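Local coordinates for thiol-activated cytolysin (Desulfobulbus propionicus, PDB 6NAL), which probably binds cholesterol-containing membranes and, as in other cholesterol-dependent cytolysins, assembles into rings that insert a large beta-barrel pore, at residues L246-K251 against I287-V292; S187-R192 against E256-I261. All coordinates share one frame; numbering follows the deposited sequence.

Contact 1: L246-K251 against I287-V292; sequences LKFESK and IDVSIV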
loop_
_atom_site.group_PDB
_atom_site.type_symbol
_atom_site.label_atom_id
_atom_site.label_comp_id
_atom_site.label_asym_id
_atom_site.label_seq_id
_atom_site.Cartn_x
_atom_site.Cartn_y
_atom_site.Cartn_z
ATOM N N LEU A 246 9.822 -27.537 -6.033
ATOM C CA LEU A 246 10.401 -26.684 -7.065
ATOM C C LEU A 246 10.947 -25.403 -6.439
ATOM O O LEU A 246 10.191 -24.615 -5.872
ATOM C CB LEU A 246 9.365 -26.316 -8.121
ATOM C CG LEU A 246 9.040 -27.362 -9.170
ATOM C CD1 LEU A 246 7.953 -28.175 -8.526
ATOM C CD2 LEU A 246 8.648 -26.689 -10.430
ATOM N N LYS A 247 12.233 -25.160 -6.605
ATOM C CA LYS A 247 12.880 -23.989 -6.043
ATOM C C LYS A 247 13.190 -23.026 -7.175
ATOM O O LYS A 247 13.848 -23.399 -8.145
ATOM C CB LYS A 247 14.158 -24.375 -5.301
ATOM C CG LYS A 247 14.876 -23.185 -4.724
ATOM C CD LYS A 247 16.050 -23.646 -3.837
ATOM C CE LYS A 247 17.358 -22.976 -4.272
ATOM N NZ LYS A 247 17.630 -23.291 -5.707
ATOM N N PHE A 248 12.695 -21.795 -7.060
ATOM C CA PHE A 248 12.967 -20.735 -8.023
ATOM C C PHE A 248 13.825 -19.675 -7.340
ATOM O O PHE A 248 13.427 -19.123 -6.315
ATOM C CB PHE A 248 11.689 -20.092 -8.531
ATOM C CG PHE A 248 10.703 -21.039 -9.113
ATOM C CD1 PHE A 248 9.805 -21.717 -8.313
ATOM C CD2 PHE A 248 10.652 -21.245 -10.479
ATOM C CE1 PHE A 248 8.894 -22.598 -8.873
ATOM C CE2 PHE A 248 9.731 -22.094 -11.035
ATOM C CZ PHE A 248 8.862 -22.781 -10.229
ATOM N N GLU A 249 14.986 -19.401 -7.903
ATOM C CA GLU A 249 15.976 -18.493 -7.351
ATOM C C GLU A 249 16.301 -17.465 -8.434
ATOM O O GLU A 249 16.458 -17.816 -9.616
ATOM C CB GLU A 249 17.235 -19.250 -6.927
ATOM C CG GLU A 249 17.992 -18.598 -5.777
ATOM C CD GLU A 249 19.185 -19.432 -5.265
ATOM O OE1 GLU A 249 20.336 -19.164 -5.695
ATOM O OE2 GLU A 249 18.974 -20.340 -4.420
ATOM N N SER A 250 16.375 -16.192 -8.043
ATOM C CA SER A 250 16.519 -15.118 -9.017
ATOM C C SER A 250 17.189 -13.926 -8.370
ATOM O O SER A 250 17.084 -13.732 -7.162
ATOM C CB SER A 250 15.157 -14.697 -9.558
ATOM O OG SER A 250 15.300 -13.741 -10.573
ATOM N N LYS A 251 17.860 -13.106 -9.177
ATOM C CA LYS A 251 18.281 -11.799 -8.680
ATOM C C LYS A 251 17.165 -10.766 -8.777
ATOM O O LYS A 251 17.285 -9.695 -8.173
ATOM C CB LYS A 251 19.549 -11.353 -9.415
ATOM C CG LYS A 251 20.787 -12.090 -8.893
ATOM C CD LYS A 251 22.042 -11.604 -9.540
ATOM C CE LYS A 251 23.145 -11.274 -8.480
ATOM N NZ LYS A 251 24.413 -12.057 -8.673
ATOM N N ILE A 287 15.529 -16.643 -14.027
ATOM C CA ILE A 287 15.040 -17.531 -12.972
ATOM C C ILE A 287 15.643 -18.918 -13.161
ATOM O O ILE A 287 15.400 -19.586 -14.172
ATOM C CB ILE A 287 13.502 -17.571 -12.962
ATOM C CG1 ILE A 287 12.977 -16.133 -12.814
ATOM C CG2 ILE A 287 12.989 -18.430 -11.835
ATOM C CD1 ILE A 287 11.461 -15.997 -12.833
ATOM N N ASP A 288 16.414 -19.347 -12.166
ATOM C CA ASP A 288 16.997 -20.685 -12.113
ATOM C C ASP A 288 16.067 -21.658 -11.382
ATOM O O ASP A 288 15.664 -21.398 -10.243
ATOM C CB ASP A 288 18.344 -20.668 -11.383
ATOM C CG ASP A 288 19.449 -19.945 -12.153
ATOM O OD1 ASP A 288 19.341 -19.775 -13.396
ATOM O OD2 ASP A 288 20.444 -19.547 -11.497
ATOM N N VAL A 289 15.780 -22.800 -12.006
ATOM C CA VAL A 289 14.857 -23.791 -11.458
ATOM C C VAL A 289 15.638 -24.995 -10.943
ATOM O O VAL A 289 16.579 -25.466 -11.587
ATOM C CB VAL A 289 13.821 -24.235 -12.509
ATOM C CG1 VAL A 289 12.762 -25.108 -11.850
ATOM C CG2 VAL A 289 13.215 -23.040 -13.212
ATOM N N SER A 290 15.250 -25.482 -9.775
ATOM C CA SER A 290 15.791 -26.698 -9.195
ATOM C C SER A 290 14.614 -27.523 -8.744
ATOM O O SER A 290 13.619 -26.970 -8.305
ATOM C CB SER A 290 16.685 -26.422 -8.031
ATOM O OG SER A 290 17.849 -25.804 -8.517
ATOM N N ILE A 291 14.742 -28.836 -8.833
ATOM C CA ILE A 291 13.646 -29.744 -8.526
ATOM C C ILE A 291 14.158 -30.980 -7.824
ATOM O O ILE A 291 15.153 -31.589 -8.226
ATOM C CB ILE A 291 12.891 -30.174 -9.787
ATOM C CG1 ILE A 291 12.358 -28.942 -10.487
ATOM C CG2 ILE A 291 11.827 -31.117 -9.413
ATOM C CD1 ILE A 291 11.647 -29.303 -11.758
ATOM N N VAL A 292 13.437 -31.385 -6.806
ATOM C CA VAL A 292 13.723 -32.623 -6.132
ATOM C C VAL A 292 12.428 -33.412 -6.032
ATOM O O VAL A 292 11.369 -32.874 -5.684
ATOM C CB VAL A 292 14.365 -32.394 -4.747
ATOM C CG1 VAL A 292 13.517 -31.533 -3.951
ATOM C CG2 VAL A 292 14.556 -33.690 -4.016
HETATM O O HOH W 1 17.142 -22.799 -8.148
#

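Contact 2: S187-R192 against E256-I261; sequences SVYLIR and ELETTI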
loop_
_atom_site.group_PDB
_atom_site.type_symbol
_atom_site.label_atom_id
_atom_site.label_comp_id
_atom_site.label_asym_id
_atom_site.label_seq_id
_atom_site.Cartn_x
_atom_site.Cartn_y
_atom_site.Cartn_z
ATOM N N SER A 187 16.580 -13.759 -4.292
ATOM C CA SER A 187 15.372 -14.155 -3.591
ATOM C C SER A 187 14.978 -15.567 -4.004
ATOM O O SER A 187 15.464 -16.101 -5.018
ATOM C CB SER A 187 14.230 -13.184 -3.902
ATOM O OG SER A 187 13.855 -13.274 -5.273
ATOM N N VAL A 188 14.102 -16.184 -3.194
ATOM C CA VAL A 188 13.758 -17.598 -3.367
ATOM C C VAL A 188 12.253 -17.801 -3.279
ATOM O O VAL A 188 11.609 -17.378 -2.319
ATOM C CB VAL A 188 14.460 -18.498 -2.329
ATOM C CG1 VAL A 188 14.106 -19.954 -2.523
ATOM C CG2 VAL A 188 15.979 -18.311 -2.339
ATOM N N TYR A 189 11.703 -18.508 -4.237
ATOM C CA TYR A 189 10.323 -18.935 -4.179
ATOM C C TYR A 189 10.223 -20.465 -4.219
ATOM O O TYR A 189 10.877 -21.126 -5.027
ATOM C CB TYR A 189 9.588 -18.291 -5.352
ATOM C CG TYR A 189 8.107 -18.408 -5.284
ATOM C CD1 TYR A 189 7.359 -17.522 -4.565
ATOM C CD2 TYR A 189 7.464 -19.413 -5.917
ATOM C CE1 TYR A 189 5.987 -17.628 -4.478
ATOM C CE2 TYR A 189 6.065 -19.523 -5.859
ATOM C CZ TYR A 189 5.340 -18.628 -5.124
ATOM O OH TYR A 189 3.973 -18.735 -5.039
ATOM N N LEU A 190 9.338 -21.019 -3.412
ATOM C CA LEU A 190 9.266 -22.472 -3.284
ATOM C C LEU A 190 7.862 -23.011 -3.462
ATOM O O LEU A 190 6.921 -22.552 -2.815
ATOM C CB LEU A 190 9.788 -22.926 -1.939
ATOM C CG LEU A 190 10.248 -24.384 -1.901
ATOM C CD1 LEU A 190 11.580 -24.507 -2.574
ATOM C CD2 LEU A 190 10.327 -24.812 -0.427
ATOM N N ILE A 191 7.738 -24.020 -4.310
ATOM C CA ILE A 191 6.493 -24.737 -4.526
ATOM C C ILE A 191 6.684 -26.178 -4.083
ATOM O O ILE A 191 7.715 -26.797 -4.367
ATOM C CB ILE A 191 6.095 -24.669 -6.017
ATOM C CG1 ILE A 191 5.825 -23.221 -6.434
ATOM C CG2 ILE A 191 4.870 -25.531 -6.337
ATOM C CD1 ILE A 191 5.642 -23.063 -7.914
ATOM N N ARG A 192 5.655 -26.730 -3.452
ATOM C CA ARG A 192 5.626 -28.128 -3.105
ATOM C C ARG A 192 4.339 -28.779 -3.555
ATOM O O ARG A 192 3.265 -28.314 -3.200
ATOM C CB ARG A 192 5.745 -28.319 -1.611
ATOM C CG ARG A 192 5.980 -29.731 -1.268
ATOM C CD ARG A 192 5.811 -30.024 0.190
ATOM N NE ARG A 192 4.546 -29.535 0.701
ATOM C CZ ARG A 192 4.192 -29.622 1.970
ATOM N NH1 ARG A 192 5.032 -30.208 2.820
ATOM N NH2 ARG A 192 3.023 -29.128 2.376
ATOM N N GLU A 256 8.704 -9.208 -7.926
ATOM C CA GLU A 256 8.686 -9.569 -9.336
ATOM C C GLU A 256 8.899 -11.074 -9.514
ATOM O O GLU A 256 8.285 -11.678 -10.397
ATOM C CB GLU A 256 9.735 -8.748 -10.108
ATOM C CG GLU A 256 9.269 -8.320 -11.509
ATOM C CD GLU A 256 9.785 -6.940 -11.927
ATOM O OE1 GLU A 256 10.955 -6.637 -11.578
ATOM O OE2 GLU A 256 9.029 -6.171 -12.599
ATOM N N LEU A 257 9.728 -11.707 -8.679
ATOM C CA LEU A 257 9.813 -13.170 -8.719
ATOM C C LEU A 257 8.446 -13.799 -8.429
ATOM O O LEU A 257 7.934 -14.592 -9.225
ATOM C CB LEU A 257 10.880 -13.668 -7.736
ATOM C CG LEU A 257 11.164 -15.177 -7.729
ATOM C CD1 LEU A 257 11.703 -15.640 -9.078
ATOM C CD2 LEU A 257 12.138 -15.552 -6.678
ATOM N N GLU A 258 7.802 -13.404 -7.329
ATOM C CA GLU A 258 6.505 -13.986 -6.979
ATOM C C GLU A 258 5.469 -13.749 -8.074
ATOM O O GLU A 258 4.694 -14.652 -8.410
ATOM C CB GLU A 258 6.039 -13.426 -5.627
ATOM C CG GLU A 258 4.632 -13.864 -5.181
ATOM C CD GLU A 258 4.360 -13.640 -3.689
ATOM O OE1 GLU A 258 4.703 -12.544 -3.173
ATOM O OE2 GLU A 258 3.790 -14.556 -3.038
ATOM N N THR A 259 5.433 -12.544 -8.654
ATOM C CA THR A 259 4.434 -12.287 -9.682
ATOM C C THR A 259 4.671 -13.118 -10.941
ATOM O O THR A 259 3.713 -13.543 -11.587
ATOM C CB THR A 259 4.415 -10.804 -10.052
ATOM O OG1 THR A 259 4.170 -10.042 -8.870
ATOM C CG2 THR A 259 3.316 -10.529 -11.126
ATOM N N THR A 260 5.928 -13.249 -11.366
ATOM C CA THR A 260 6.235 -14.008 -12.570
ATOM C C THR A 260 5.857 -15.477 -12.391
ATOM O O THR A 260 5.175 -16.062 -13.240
ATOM C CB THR A 260 7.727 -13.835 -12.917
ATOM O OG1 THR A 260 8.062 -12.443 -12.887
ATOM C CG2 THR A 260 7.992 -14.332 -14.347
ATOM N N ILE A 261 6.287 -16.078 -11.276
ATOM C CA ILE A 261 5.963 -17.471 -11.009
ATOM C C ILE A 261 4.464 -17.656 -10.804
ATOM O O ILE A 261 3.918 -18.729 -11.101
ATOM C CB ILE A 261 6.717 -17.996 -9.765
ATOM C CG1 ILE A 261 8.217 -17.846 -9.877
ATOM C CG2 ILE A 261 6.362 -19.496 -9.492
ATOM C CD1 ILE A 261 8.715 -18.315 -11.197
#

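Contact 1: L246-K251 against I287-V292
Two antiparallel strands of the bent central sheet of the MACPF/CDC fold lie side by side, their short axes 4.7 Å apart; as in related cytolysins, the helices linking them probably refold into a membrane hairpin. Two hydrogen-bonded pairs make the backbone pairing. In the first, K247 N reaches S290 O at 2.8 Å and nearly straight (172°), and S290 N returns a more bent bond to K247 O. In the second, E249 N gives to D288 O at 3.2 Å and D288 N to E249 O. Along the other edge of strand 246-250, the backbones of L246, F248 and S250 bond to strand 187-202.

On the face carrying L246, F248, V289 and I291 the packing is apolar. L246 and I291 run alongside each other, CG to CG1 at 3.9 Å, and I287 CG2 sits at the edge of the F248 ring, in its plane. S250 OG is bonded to L252 N and Q286 O.

On the other face K247, E249, D288 and S290 bring polar groups together, although K247 also lies against L174 and V188. K247, its CG anti to the backbone N (chi1 179°), bends at its last two torsions, so NZ forms a salt bridge with E249 OE2 at 3.5 Å. S290 OG bonds to N302 OD1 and to a water that accepts from K247 NZ at 2.5 Å and donates to D288 O at 2.9 Å, a double acceptor.

Contact 2: S187-R192 against E256-I261
Helix 254-264 packs on a face of the central sheet of the cytolysin core, and its residues 256-261 meet residues 187-192 of strand 187-202, the short segments running 32° from each other with axes 8.8 Å apart. This is the folded form, probably before membrane insertion, as in related cytolysins. S187, Y189 and I191 point toward the helix, which answers with L257 and I261, one turn apart.

Y189 carries the contact. Its CG stands anti to the backbone N (chi1 -168°), which sends the ring out beside the helix. I261 and Y189 slide past each other in opposite directions, and I261 CG2 lies obliquely to the ring, 3.6 Å from Y189 CE2. The same methyl touches I191 CD1 at 4.0 Å, so one branch of I261 serves two strand residues. L257 CD2 reaches Y189 CB at 4.0 Å and lies 3.2 Å from S187 OG, a close methyl-hydroxyl approach.

E258 crosses Y189 at about a right angle: its OE2 lies 4.0 Å from Y189 CE1, at the ring edge, and the carboxylate plane is turned 61° from the ring.

With no hydrogen bond between the two segments, the helix is seated mainly by apolar packing; the polar ends are tied outside them, S187 OG weakly to L252 O, Y189 OH to S150 OG and E258 OE2 by a salt bridge to K262 NZ, so no directional bond fixes helix to strand.

In the fold
Contacts 1 and 2 have centres 8 Å apart and share one sheet, in which strand 232-250 lies between strands 187-202 and 287-294. Backbone bonds join them directly: F248 O to Y189 N and L246 N to I191 O are both 2.8 Å and probably hydrogen bonds. The apolar face of contact 1 continues into contact 2, with F248 CE1 packed 3.4 Å from I191 CD1. Helix 254-264, which follows strand 232-250 in the chain, spans all three strands: L257 and I261 also touch I287, and I261 touches F248. A bound imidazole, probably from the crystallisation liquor, lies about 6 Å from the E258 side chain.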